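Local coordinates for RavO (Legionella pneumophila subsp. pneumophila, PDB 6DM4), which binds tyrosine-phosphorylated peptides such as that of human Shc1 through the SH2 domain that this chain represents, at residues Glu20-Gly25 and Lys29-Lys34; Ile40-Ser45 and Ile68-Tyr73; Gly74-Lys77 and Leu81-Ile84. All coordinates share one frame; numbering follows the deposited sequence.

Contact 1 (Glu20-Gly25 and Lys29-Lys34). With SO4 (sulfate ion), chain I.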
ATOM      1  N   GLU A  20      -6.552  -5.681  -3.910  1.00 29.14           N
ATOM      2  CA  GLU A  20      -6.958  -4.313  -4.217  1.00 31.47           C
ATOM      3  C   GLU A  20      -8.215  -4.243  -5.075  1.00 34.07           C
ATOM      4  O   GLU A  20      -8.870  -3.196  -5.099  1.00 37.04           O
ATOM      5  CB  GLU A  20      -5.821  -3.557  -4.914  1.00 34.19           C
ATOM      6  CG  GLU A  20      -5.436  -4.096  -6.279  1.00 39.25           C
ATOM      7  CD  GLU A  20      -4.306  -5.104  -6.209  1.00 42.65           C
ATOM      8  OE1 GLU A  20      -4.181  -5.789  -5.170  1.00 42.35           O
ATOM      9  OE2 GLU A  20      -3.537  -5.201  -7.190  1.00 44.75           O
ATOM     10  N   ASN A  21      -8.569  -5.312  -5.782  1.00 32.93           N
ATOM     11  CA  ASN A  21      -9.722  -5.281  -6.669  1.00 38.14           C
ATOM     12  C   ASN A  21     -10.970  -5.889  -6.040  1.00 38.93           C
ATOM     13  O   ASN A  21     -11.966  -6.098  -6.743  1.00 38.82           O
ATOM     14  CB  ASN A  21      -9.395  -5.987  -7.985  1.00 41.89           C
ATOM     15  CG  ASN A  21      -8.294  -5.284  -8.764  1.00 46.69           C
ATOM     16  OD1 ASN A  21      -7.325  -5.913  -9.197  1.00 48.99           O
ATOM     17  ND2 ASN A  21      -8.439  -3.975  -8.950  1.00 47.17           N
ATOM     18  N   ILE A  22     -10.947  -6.163  -4.738  1.00 36.67           N
ATOM     19  CA  ILE A  22     -12.086  -6.735  -4.029  1.00 37.06           C
ATOM     20  C   ILE A  22     -12.610  -5.669  -3.080  1.00 40.46           C
ATOM     21  O   ILE A  22     -11.981  -5.366  -2.059  1.00 41.31           O
ATOM     22  CB  ILE A  22     -11.711  -8.016  -3.277  1.00 34.82           C
ATOM     23  CG1 ILE A  22     -11.254  -9.094  -4.260  1.00 34.52           C
ATOM     24  CG2 ILE A  22     -12.893  -8.523  -2.466  1.00 36.59           C
ATOM     25  CD1 ILE A  22     -10.963 -10.420  -3.604  1.00 33.77           C
ATOM     26  N   ARG A  23     -13.759  -5.087  -3.407  1.00 45.25           N
ATOM     27  CA  ARG A  23     -14.308  -4.022  -2.575  1.00 51.16           C
ATOM     28  C   ARG A  23     -15.703  -4.263  -2.001  1.00 51.87           C
ATOM     29  O   ARG A  23     -15.955  -3.943  -0.839  1.00 54.76           O
ATOM     30  CB  ARG A  23     -14.290  -2.695  -3.340  1.00 58.38           C
ATOM     31  CG  ARG A  23     -12.912  -2.276  -3.826  1.00 63.79           C
ATOM     32  CD  ARG A  23     -12.043  -1.794  -2.676  1.00 67.04           C
ATOM     33  NE  ARG A  23     -11.471  -0.477  -2.937  1.00 72.71           N
ATOM     34  CZ  ARG A  23     -12.185   0.639  -3.047  1.00 78.73           C
ATOM     35  NH1 ARG A  23     -13.504   0.601  -2.917  1.00 81.26           N
ATOM     36  NH2 ARG A  23     -11.581   1.795  -3.287  1.00 81.87           N
ATOM     37  N   THR A  24     -16.610  -4.818  -2.798  1.00 47.33           N
ATOM     38  CA  THR A  24     -17.961  -5.026  -2.311  1.00 45.56           C
ATOM     39  C   THR A  24     -18.089  -6.378  -1.617  1.00 40.67           C
ATOM     40  O   THR A  24     -17.247  -7.268  -1.769  1.00 38.06           O
ATOM     41  CB  THR A  24     -18.956  -4.947  -3.466  1.00 49.09           C
ATOM     42  OG1 THR A  24     -18.728  -6.048  -4.357  1.00 45.79           O
ATOM     43  CG2 THR A  24     -18.780  -3.633  -4.224  1.00 51.62           C
ATOM     44  N   GLY A  25     -19.168  -6.523  -0.842  1.00 40.82           N
ATOM     45  CA  GLY A  25     -19.474  -7.815  -0.253  1.00 38.44           C
ATOM     46  C   GLY A  25     -19.717  -8.890  -1.292  1.00 36.55           C
ATOM     47  O   GLY A  25     -19.350 -10.052  -1.089  1.00 32.88           O
ATOM     48  N   LYS A  29     -17.717 -12.551  -1.612  1.00 29.24           N
ATOM     49  CA  LYS A  29     -18.360 -13.852  -1.776  1.00 31.08           C
ATOM     50  C   LYS A  29     -17.891 -14.546  -3.046  1.00 31.40           C
ATOM     51  O   LYS A  29     -17.616 -15.751  -3.040  1.00 30.60           O
ATOM     52  CB  LYS A  29     -19.883 -13.700  -1.809  1.00 33.19           C
ATOM     53  CG  LYS A  29     -20.498 -13.129  -0.549  1.00 35.04           C
ATOM     54  CD  LYS A  29     -22.009 -13.060  -0.705  1.00 39.34           C
ATOM     55  CE  LYS A  29     -22.669 -12.266   0.405  1.00 43.21           C
ATOM     56  NZ  LYS A  29     -24.126 -12.079   0.129  1.00 47.62           N
ATOM     57  N   GLN A  30     -17.810 -13.803  -4.149  1.00 30.76           N
ATOM     58  CA  GLN A  30     -17.346 -14.388  -5.401  1.00 32.07           C
ATOM     59  C   GLN A  30     -15.913 -14.892  -5.277  1.00 30.46           C
ATOM     60  O   GLN A  30     -15.572 -15.948  -5.820  1.00 32.53           O
ATOM     61  CB  GLN A  30     -17.465 -13.363  -6.530  1.00 35.91           C
ATOM     62  CG  GLN A  30     -17.087 -13.906  -7.907  1.00 38.51           C
ATOM     63  CD  GLN A  30     -17.975 -15.047  -8.375  1.00 41.06           C
ATOM     64  OE1 GLN A  30     -19.181 -15.070  -8.113  1.00 39.95           O
ATOM     65  NE2 GLN A  30     -17.378 -16.002  -9.076  1.00 43.47           N
ATOM     66  N   TYR A  31     -15.062 -14.161  -4.551  1.00 28.45           N
ATOM     67  CA  TYR A  31     -13.672 -14.585  -4.401  1.00 30.78           C
ATOM     68  C   TYR A  31     -13.579 -15.946  -3.717  1.00 29.13           C
ATOM     69  O   TYR A  31     -12.913 -16.861  -4.213  1.00 29.14           O
ATOM     70  CB  TYR A  31     -12.873 -13.536  -3.620  1.00 27.85           C
ATOM     71  CG  TYR A  31     -11.452 -13.990  -3.391  1.00 30.56           C
ATOM     72  CD1 TYR A  31     -10.505 -13.899  -4.404  1.00 33.53           C
ATOM     73  CD2 TYR A  31     -11.068 -14.558  -2.185  1.00 28.15           C
ATOM     74  CE1 TYR A  31      -9.211 -14.338  -4.212  1.00 33.57           C
ATOM     75  CE2 TYR A  31      -9.784 -15.005  -1.993  1.00 30.18           C
ATOM     76  CZ  TYR A  31      -8.860 -14.891  -3.007  1.00 33.27           C
ATOM     77  OH  TYR A  31      -7.574 -15.335  -2.814  1.00 35.51           O
ATOM     78  N   PHE A  32     -14.251 -16.103  -2.578  1.00 28.16           N
ATOM     79  CA  PHE A  32     -14.155 -17.345  -1.824  1.00 28.54           C
ATOM     80  C   PHE A  32     -14.944 -18.484  -2.441  1.00 33.80           C
ATOM     81  O   PHE A  32     -14.851 -19.613  -1.946  1.00 36.84           O
ATOM     82  CB  PHE A  32     -14.596 -17.090  -0.386  1.00 28.87           C
ATOM     83  CG  PHE A  32     -13.544 -16.399   0.430  1.00 28.03           C
ATOM     84  CD1 PHE A  32     -13.758 -15.129   0.936  1.00 29.60           C
ATOM     85  CD2 PHE A  32     -12.332 -17.023   0.682  1.00 29.57           C
ATOM     86  CE1 PHE A  32     -12.767 -14.482   1.689  1.00 30.09           C
ATOM     87  CE2 PHE A  32     -11.337 -16.385   1.446  1.00 30.06           C
ATOM     88  CZ  PHE A  32     -11.562 -15.114   1.938  1.00 30.51           C
ATOM     89  N   SER A  33     -15.703 -18.225  -3.506  1.00 33.55           N
ATOM     90  CA  SER A  33     -16.370 -19.312  -4.210  1.00 37.93           C
ATOM     91  C   SER A  33     -15.362 -20.275  -4.821  1.00 40.95           C
ATOM     92  O   SER A  33     -15.621 -21.481  -4.892  1.00 43.77           O
ATOM     93  CB  SER A  33     -17.290 -18.743  -5.290  1.00 40.89           C
ATOM     94  OG  SER A  33     -17.850 -19.774  -6.075  1.00 50.48           O
ATOM     95  N   LYS A  34     -14.210 -19.767  -5.259  1.00 39.12           N
ATOM     96  CA  LYS A  34     -13.173 -20.566  -5.902  0.50 42.01           C
ATOM     97  C   LYS A  34     -11.872 -20.631  -5.119  1.00 40.19           C
ATOM     98  O   LYS A  34     -11.137 -21.615  -5.240  1.00 43.38           O
ATOM     99  CB  LYS A  34     -12.859 -20.012  -7.303  0.50 44.71           C
ATOM    100  CG  LYS A  34     -14.073 -19.787  -8.192  0.50 47.92           C
ATOM    101  CD  LYS A  34     -14.623 -21.097  -8.719  0.50 50.94           C
ATOM    102  CE  LYS A  34     -15.860 -20.867  -9.573  0.50 54.08           C
ATOM    103  NZ  LYS A  34     -16.629 -22.124  -9.767  0.50 55.51           N
TER
HETATM  104  S   SO4 I1002      -5.819 -16.000  -5.868  1.00102.95           S
HETATM  105  O1  SO4 I1002      -6.650 -15.019  -6.559  1.00103.06           O
HETATM  106  O2  SO4 I1002      -5.723 -17.211  -6.676  1.00103.04           O
HETATM  107  O3  SO4 I1002      -6.418 -16.327  -4.578  1.00103.26           O
HETATM  108  O4  SO4 I1002      -4.483 -15.446  -5.657  1.00102.83           O
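Ile22 lays its CD1 methyl against the root of the Tyr31 ring. CD1 is 3.6 Å from CD1 of Tyr31 and about as close to CG, and it also meets CB of Tyr31. The methyl approaches the ring obliquely, and the two side chains cross at about a right angle. In this SH2 domain the contact joins helix 25-34, which precedes the first strand of the sheet, to the loop that leads into it. Thr24 is the N-cap: its OG1 accepts from the backbone N of Glu27. The Glu27 carboxylate also accepts from the backbone N of Arg23, so it ties the loop to the helix start. Ile22 is buried; Ile40 of strand 40-43 and Val28 of the helix pack on it as well, so it sits between helix and sheet. In Tyr31, CG stands anti to the backbone N (chi1 177°), which brings the ring over to the loop side of the helix. Ile40 and Ala37 also touch this ring. A sulfate ion, probably from the crystallisation liquor, lies at the ring edge near its plane. Its O3 is modelled too close to the tyrosine hydroxyl for the length of that bond to be trusted. The first turn of the helix is locked by Lys29 N, which donates to Gly25 O at 3.0 Å. That bond is nearly straight, with an angle of 171° at the hydrogen. The lysine chain is extended beyond CG, and CG of Lys29 itself lies 3.3 Å from Gly25 O.

Contact 2 (Ile40-Ser45 and Ile68-Tyr73)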
ATOM      1  N   ILE A  40      -8.150 -12.993   3.218  1.00 27.86           N
ATOM      2  CA  ILE A  40      -7.713 -11.855   2.423  1.00 28.41           C
ATOM      3  C   ILE A  40      -7.756 -10.597   3.275  1.00 29.14           C
ATOM      4  O   ILE A  40      -8.454 -10.517   4.287  1.00 29.37           O
ATOM      5  CB  ILE A  40      -8.560 -11.656   1.156  1.00 29.05           C
ATOM      6  CG1 ILE A  40     -10.025 -11.363   1.518  1.00 30.09           C
ATOM      7  CG2 ILE A  40      -8.414 -12.856   0.264  1.00 29.93           C
ATOM      8  CD1 ILE A  40     -10.910 -11.018   0.317  1.00 34.38           C
ATOM      9  N   LEU A  41      -6.995  -9.606   2.836  1.00 27.89           N
ATOM     10  CA  LEU A  41      -7.108  -8.238   3.309  1.00 27.35           C
ATOM     11  C   LEU A  41      -7.639  -7.374   2.173  1.00 29.17           C
ATOM     12  O   LEU A  41      -7.427  -7.673   0.991  1.00 28.28           O
ATOM     13  CB  LEU A  41      -5.757  -7.708   3.792  1.00 25.65           C
ATOM     14  CG  LEU A  41      -5.161  -8.474   4.973  1.00 29.22           C
ATOM     15  CD1 LEU A  41      -3.751  -8.021   5.248  1.00 30.36           C
ATOM     16  CD2 LEU A  41      -6.023  -8.277   6.200  1.00 31.02           C
ATOM     17  N   ARG A  42      -8.352  -6.312   2.531  1.00 30.02           N
ATOM     18  CA  ARG A  42      -9.018  -5.517   1.511  1.00 29.83           C
ATOM     19  C   ARG A  42      -9.262  -4.123   2.051  1.00 30.10           C
ATOM     20  O   ARG A  42      -9.207  -3.884   3.261  1.00 30.15           O
ATOM     21  CB  ARG A  42     -10.349  -6.149   1.076  1.00 32.30           C
ATOM     22  CG  ARG A  42     -11.277  -6.461   2.234  1.00 31.41           C
ATOM     23  CD  ARG A  42     -12.549  -7.136   1.764  1.00 34.40           C
ATOM     24  NE  ARG A  42     -13.427  -7.492   2.874  1.00 35.99           N
ATOM     25  CZ  ARG A  42     -14.212  -6.628   3.506  1.00 39.26           C
ATOM     26  NH1 ARG A  42     -14.227  -5.354   3.134  1.00 38.54           N
ATOM     27  NH2 ARG A  42     -14.992  -7.036   4.503  1.00 42.71           N
ATOM     28  N   TRP A  43      -9.548  -3.209   1.132  1.00 32.19           N
ATOM     29  CA  TRP A  43      -9.883  -1.842   1.504  1.00 37.32           C
ATOM     30  C   TRP A  43     -11.268  -1.815   2.152  1.00 37.12           C
ATOM     31  O   TRP A  43     -12.256  -2.215   1.534  1.00 36.38           O
ATOM     32  CB  TRP A  43      -9.819  -0.956   0.264  1.00 39.99           C
ATOM     33  CG  TRP A  43      -9.919   0.528   0.490  1.00 43.62           C
ATOM     34  CD1 TRP A  43     -11.020   1.307   0.287  1.00 46.96           C
ATOM     35  CD2 TRP A  43      -8.872   1.417   0.910  1.00 44.69           C
ATOM     36  NE1 TRP A  43     -10.731   2.616   0.565  1.00 49.73           N
ATOM     37  CE2 TRP A  43      -9.422   2.713   0.957  1.00 47.70           C
ATOM     38  CE3 TRP A  43      -7.529   1.242   1.267  1.00 42.81           C
ATOM     39  CZ2 TRP A  43      -8.677   3.828   1.340  1.00 49.07           C
ATOM     40  CZ3 TRP A  43      -6.791   2.351   1.647  1.00 43.41           C
ATOM     41  CH2 TRP A  43      -7.367   3.627   1.681  1.00 47.05           C
ATOM     42  N   SER A  44     -11.332  -1.366   3.403  1.00 36.50           N
ATOM     43  CA  SER A  44     -12.552  -1.440   4.197  1.00 37.35           C
ATOM     44  C   SER A  44     -13.581  -0.408   3.755  1.00 41.98           C
ATOM     45  O   SER A  44     -13.240   0.693   3.310  1.00 43.71           O
ATOM     46  CB  SER A  44     -12.229  -1.235   5.681  1.00 36.35           C
ATOM     47  OG  SER A  44     -13.397  -0.953   6.437  1.00 38.49           O
ATOM     48  N   SER A  45     -14.858  -0.769   3.921  1.00 44.49           N
ATOM     49  CA  SER A  45     -15.955   0.145   3.620  1.00 48.59           C
ATOM     50  C   SER A  45     -15.933   1.391   4.494  1.00 49.92           C
ATOM     51  O   SER A  45     -16.493   2.422   4.101  1.00 52.23           O
ATOM     52  CB  SER A  45     -17.295  -0.573   3.795  1.00 54.35           C
ATOM     53  OG  SER A  45     -17.623  -0.705   5.169  1.00 56.18           O
ATOM     54  N   ILE A  68     -18.886 -16.366   5.205  1.00 44.83           N
ATOM     55  CA  ILE A  68     -17.749 -15.458   5.237  1.00 41.25           C
ATOM     56  C   ILE A  68     -17.829 -14.619   6.499  1.00 42.64           C
ATOM     57  O   ILE A  68     -18.913 -14.177   6.906  1.00 40.76           O
ATOM     58  CB  ILE A  68     -17.716 -14.585   3.971  1.00 39.20           C
ATOM     59  CG1 ILE A  68     -17.388 -15.457   2.762  1.00 38.15           C
ATOM     60  CG2 ILE A  68     -16.692 -13.470   4.094  1.00 36.62           C
ATOM     61  CD1 ILE A  68     -18.156 -15.085   1.548  1.00 42.18           C
ATOM     62  N   HIS A  69     -16.680 -14.442   7.141  1.00 36.16           N
ATOM     63  CA  HIS A  69     -16.522 -13.581   8.302  1.00 39.04           C
ATOM     64  C   HIS A  69     -15.487 -12.511   7.992  1.00 35.62           C
ATOM     65  O   HIS A  69     -14.548 -12.733   7.219  1.00 35.45           O
ATOM     66  CB  HIS A  69     -16.096 -14.384   9.538  1.00 40.78           C
ATOM     67  CG  HIS A  69     -17.024 -15.510   9.870  1.00 43.12           C
ATOM     68  ND1 HIS A  69     -17.996 -15.411  10.840  1.00 46.99           N
ATOM     69  CD2 HIS A  69     -17.138 -16.754   9.350  1.00 43.93           C
ATOM     70  CE1 HIS A  69     -18.666 -16.548  10.910  1.00 49.46           C
ATOM     71  NE2 HIS A  69     -18.165 -17.380  10.014  1.00 48.00           N
ATOM     72  N   SER A  70     -15.661 -11.341   8.596  1.00 34.21           N
ATOM     73  CA  SER A  70     -14.742 -10.239   8.382  1.00 33.18           C
ATOM     74  C   SER A  70     -14.333  -9.630   9.717  1.00 34.66           C
ATOM     75  O   SER A  70     -15.025  -9.768  10.727  1.00 38.78           O
ATOM     76  CB  SER A  70     -15.358  -9.171   7.463  1.00 35.97           C
ATOM     77  OG  SER A  70     -15.439  -9.633   6.124  1.00 35.74           O
ATOM     78  N   ILE A  71     -13.168  -8.987   9.713  1.00 33.11           N
ATOM     79  CA  ILE A  71     -12.646  -8.248  10.859  1.00 36.07           C
ATOM     80  C   ILE A  71     -12.178  -6.898  10.342  1.00 35.44           C
ATOM     81  O   ILE A  71     -11.494  -6.831   9.316  1.00 32.94           O
ATOM     82  CB  ILE A  71     -11.478  -8.984  11.542  1.00 38.60           C
ATOM     83  CG1 ILE A  71     -11.847 -10.426  11.879  1.00 41.75           C
ATOM     84  CG2 ILE A  71     -11.031  -8.235  12.801  1.00 39.82           C
ATOM     85  CD1 ILE A  71     -10.641 -11.265  12.250  1.00 43.24           C
ATOM     86  N   ARG A  72     -12.536  -5.824  11.037  1.00 38.34           N
ATOM     87  CA  ARG A  72     -12.120  -4.491  10.620  1.00 37.76           C
ATOM     88  C   ARG A  72     -10.940  -4.020  11.461  1.00 36.12           C
ATOM     89  O   ARG A  72     -10.971  -4.121  12.692  1.00 38.11           O
ATOM     90  CB  ARG A  72     -13.269  -3.489  10.718  1.00 40.72           C
ATOM     91  CG  ARG A  72     -12.892  -2.120  10.167  1.00 41.32           C
ATOM     92  CD  ARG A  72     -14.013  -1.123  10.325  1.00 42.56           C
ATOM     93  NE  ARG A  72     -15.179  -1.500   9.533  1.00 41.50           N
ATOM     94  CZ  ARG A  72     -16.386  -0.973   9.702  1.00 44.18           C
ATOM     95  NH1 ARG A  72     -16.577  -0.050  10.636  1.00 45.89           N
ATOM     96  NH2 ARG A  72     -17.403  -1.367   8.941  1.00 45.28           N
ATOM     97  N   TYR A  73      -9.909  -3.507  10.790  1.00 34.18           N
ATOM     98  CA  TYR A  73      -8.727  -2.961  11.441  1.00 35.57           C
ATOM     99  C   TYR A  73      -8.560  -1.495  11.067  1.00 36.63           C
ATOM    100  O   TYR A  73      -9.035  -1.045  10.020  1.00 35.98           O
ATOM    101  CB  TYR A  73      -7.460  -3.738  11.051  1.00 33.93           C
ATOM    102  CG  TYR A  73      -7.506  -5.185  11.472  1.00 35.79           C
ATOM    103  CD1 TYR A  73      -7.233  -5.558  12.784  1.00 37.26           C
ATOM    104  CD2 TYR A  73      -7.833  -6.176  10.564  1.00 33.81           C
ATOM    105  CE1 TYR A  73      -7.280  -6.880  13.170  1.00 39.32           C
ATOM    106  CE2 TYR A  73      -7.888  -7.499  10.939  1.00 34.96           C
ATOM    107  CZ  TYR A  73      -7.617  -7.847  12.238  1.00 37.03           C
ATOM    108  OH  TYR A  73      -7.676  -9.172  12.602  1.00 39.55           O
TER
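Arg42 reaches across to Ser70 with one terminal nitrogen of its guanidinium. NH2 donates to OG of Ser70 at 3.1 Å, with an angle of 154° at the hydrogen. The hydroxyl lies at the guanidinium edge, in its plane. Arg42 has its CG between the backbone N and the carbonyl carbon (chi1 53°), and the chain then runs extended to NE. This carries the guanidinium over strand 55-64, which lies between the two strands in the sheet. Ser61 of that strand bonds both to Arg42 NE and to Ser70 OG, so it positions both partners. At the other end of the contact, Ser44 OG lies 3.6 Å from NE of Arg72. Ser45 OG is 3.8 Å from NH2 of Arg72. Neither is a bond; both hydroxyls stand oblique to the guanidinium. The Arg72 chain leaves its strand extended and bends at chi3 (-65°), which turns its head toward the two serines. Ser44, Ser45, Arg42 and Arg72 all hydrogen-bond a modified side chain of the bound peptide, consistent with the phosphotyrosine of the Shc1 peptide. This is the phosphotyrosine pocket of the SH2 domain, and Arg42 lies on the strand that in this fold usually carries the phosphate-binding arginine. The two guanidinium groups and the two serine hydroxyls thus form a polar, positively charged site, which would suit the negative charge of a phosphate group.

Contact 3 (Gly74-Lys77 and Leu81-Ile84)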
ATOM      1  N   GLY A  74      -7.871  -0.757  11.927  1.00 37.34           N
ATOM      2  CA  GLY A  74      -7.599   0.645  11.674  1.00 37.97           C
ATOM      3  C   GLY A  74      -6.161   0.982  12.005  1.00 38.73           C
ATOM      4  O   GLY A  74      -5.570   0.425  12.931  1.00 39.61           O
ATOM      5  N   ILE A  75      -5.603   1.907  11.227  1.00 38.61           N
ATOM      6  CA  ILE A  75      -4.259   2.437  11.441  1.00 40.07           C
ATOM      7  C   ILE A  75      -4.377   3.938  11.662  1.00 42.45           C
ATOM      8  O   ILE A  75      -4.942   4.646  10.820  1.00 42.89           O
ATOM      9  CB  ILE A  75      -3.330   2.146  10.245  1.00 39.03           C
ATOM     10  CG1 ILE A  75      -3.400   0.674   9.840  1.00 38.67           C
ATOM     11  CG2 ILE A  75      -1.891   2.557  10.569  1.00 40.66           C
ATOM     12  CD1 ILE A  75      -2.854   0.413   8.440  1.00 40.08           C
ATOM     13  N   ASN A  76      -3.836   4.429  12.775  1.00 43.65           N
ATOM     14  CA  ASN A  76      -3.934   5.854  13.047  1.00 44.89           C
ATOM     15  C   ASN A  76      -2.757   6.594  12.410  1.00 46.45           C
ATOM     16  O   ASN A  76      -1.865   5.990  11.813  1.00 45.29           O
ATOM     17  CB  ASN A  76      -4.061   6.120  14.555  1.00 47.19           C
ATOM     18  CG  ASN A  76      -2.782   5.833  15.354  1.00 47.78           C
ATOM     19  OD1 ASN A  76      -1.675   5.750  14.823  1.00 47.84           O
ATOM     20  ND2 ASN A  76      -2.949   5.709  16.665  1.00 49.54           N
ATOM     21  N   LYS A  77      -2.753   7.926  12.554  1.00 62.25           N
ATOM     22  CA  LYS A  77      -1.770   8.762  11.864  1.00 65.05           C
ATOM     23  C   LYS A  77      -0.339   8.433  12.276  1.00 65.29           C
ATOM     24  O   LYS A  77       0.590   8.617  11.482  1.00 65.78           O
ATOM     25  CB  LYS A  77      -2.051  10.243  12.127  1.00 71.92           C
ATOM     26  CG  LYS A  77      -3.442  10.714  11.732  1.00 74.91           C
ATOM     27  CD  LYS A  77      -3.578  10.861  10.227  1.00 75.36           C
ATOM     28  CE  LYS A  77      -4.889  10.270   9.732  1.00 74.65           C
ATOM     29  NZ  LYS A  77      -5.331  10.892   8.451  1.00 77.05           N
ATOM     30  N   LEU A  81      -1.822   0.189  15.218  1.00 45.56           N
ATOM     31  CA  LEU A  81      -2.836  -0.727  14.712  1.00 44.68           C
ATOM     32  C   LEU A  81      -3.912  -0.975  15.763  1.00 44.07           C
ATOM     33  O   LEU A  81      -3.639  -0.997  16.968  1.00 46.20           O
ATOM     34  CB  LEU A  81      -2.204  -2.057  14.292  1.00 44.00           C
ATOM     35  CG  LEU A  81      -3.097  -3.103  13.617  1.00 44.02           C
ATOM     36  CD1 LEU A  81      -3.715  -2.564  12.328  1.00 42.51           C
ATOM     37  CD2 LEU A  81      -2.312  -4.380  13.350  1.00 44.49           C
ATOM     38  N   PHE A  82      -5.146  -1.149  15.293  1.00 42.96           N
ATOM     39  CA  PHE A  82      -6.294  -1.366  16.163  1.00 44.14           C
ATOM     40  C   PHE A  82      -7.273  -2.310  15.483  1.00 42.40           C
ATOM     41  O   PHE A  82      -7.457  -2.248  14.265  1.00 40.87           O
ATOM     42  CB  PHE A  82      -7.024  -0.056  16.493  1.00 46.40           C
ATOM     43  CG  PHE A  82      -6.144   1.006  17.093  1.00 48.84           C
ATOM     44  CD1 PHE A  82      -5.364   1.821  16.287  1.00 52.41           C
ATOM     45  CD2 PHE A  82      -6.109   1.198  18.461  1.00 51.85           C
ATOM     46  CE1 PHE A  82      -4.555   2.800  16.839  1.00 51.51           C
ATOM     47  CE2 PHE A  82      -5.298   2.176  19.023  1.00 58.25           C
ATOM     48  CZ  PHE A  82      -4.523   2.978  18.211  1.00 54.59           C
ATOM     49  N   SER A  83      -7.899  -3.177  16.272  1.00 43.16           N
ATOM     50  CA  SER A  83      -9.091  -3.886  15.834  1.00 45.03           C
ATOM     51  C   SER A  83     -10.301  -3.033  16.185  1.00 47.96           C
ATOM     52  O   SER A  83     -10.313  -2.352  17.214  1.00 46.85           O
ATOM     53  CB  SER A  83      -9.192  -5.260  16.499  1.00 43.14           C
ATOM     54  OG  SER A  83      -9.495  -5.133  17.875  1.00 45.72           O
ATOM     55  N   ILE A  84     -11.314  -3.055  15.325  1.00 44.27           N
ATOM     56  CA  ILE A  84     -12.411  -2.101  15.434  1.00 46.41           C
ATOM     57  C   ILE A  84     -13.733  -2.852  15.481  1.00 51.35           C
ATOM     58  O   ILE A  84     -14.045  -3.629  14.574  1.00 46.37           O
ATOM     59  CB  ILE A  84     -12.391  -1.080  14.287  1.00 51.80           C
ATOM     60  CG1 ILE A  84     -11.195  -0.142  14.485  1.00 52.57           C
ATOM     61  CG2 ILE A  84     -13.691  -0.291  14.258  1.00 48.57           C
ATOM     62  CD1 ILE A  84     -10.803   0.624  13.268  1.00 51.07           C
TER
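Gly74 N donates to Phe82 O at 2.8 Å, the shorter of two backbone bonds that make Gly74 and Phe82 an antiparallel hydrogen-bonded pair. The return bond, from Phe82 N to Gly74 O, is 2.9 Å and more bent, with an angle of 133° at the hydrogen. The two strands, 67-76 and 81-84, form a beta hairpin in the central sheet of the SH2 fold. Gly74 O is also met by CA of Leu81 in a CA-H...O contact of 3.5 Å. Next along, Ile75 and Leu81 are a non-hydrogen-bonded pair. Their CG1 and CD1 atoms touch loosely on the face that helix 4-13 covers through Ile75. On the other face, Ile84 CD1 lies over the backbone of Gly74, 3.5 Å from its N. With CG anti to the carbonyl carbon (chi1 -55°), the Phe82 ring reaches over toward strand 67-76, and Gly74 O lies at its edge, in its plane. Tyr55 of strand 55-64 packs edge-to-face with this ring. OD1 of Asn76 accepts from the N of Glu80 in the turn. The other end of that amide reaches the ring edge, where ND2 of Asn76 is 3.3 Å from CE1 of Phe82.

In the fold
Along the chain the three contacts come in series; none nests in or crosses another. Contact 1 closes first, a short loop ending in helix 25-34. After a short connection the chain enters strand 40-43. Contact 2 opens there and closes only at strand 67-76, with strand 55-64 between them in the sheet. Contact 3 closes the hairpin that follows, from the far end of that strand to strand 81-84. Contacts 1 and 2 touch through Tyr31 on Ile40 and Lys29 on Ile68, joining helix to sheet. Contacts 2 and 3 share strand 67-76 and meet at a probable backbone hydrogen bond between Ile84 N and Arg72 O. Contacts 1 and 3 lie on opposite sides of the chain's centre, with centres about 23 Å apart.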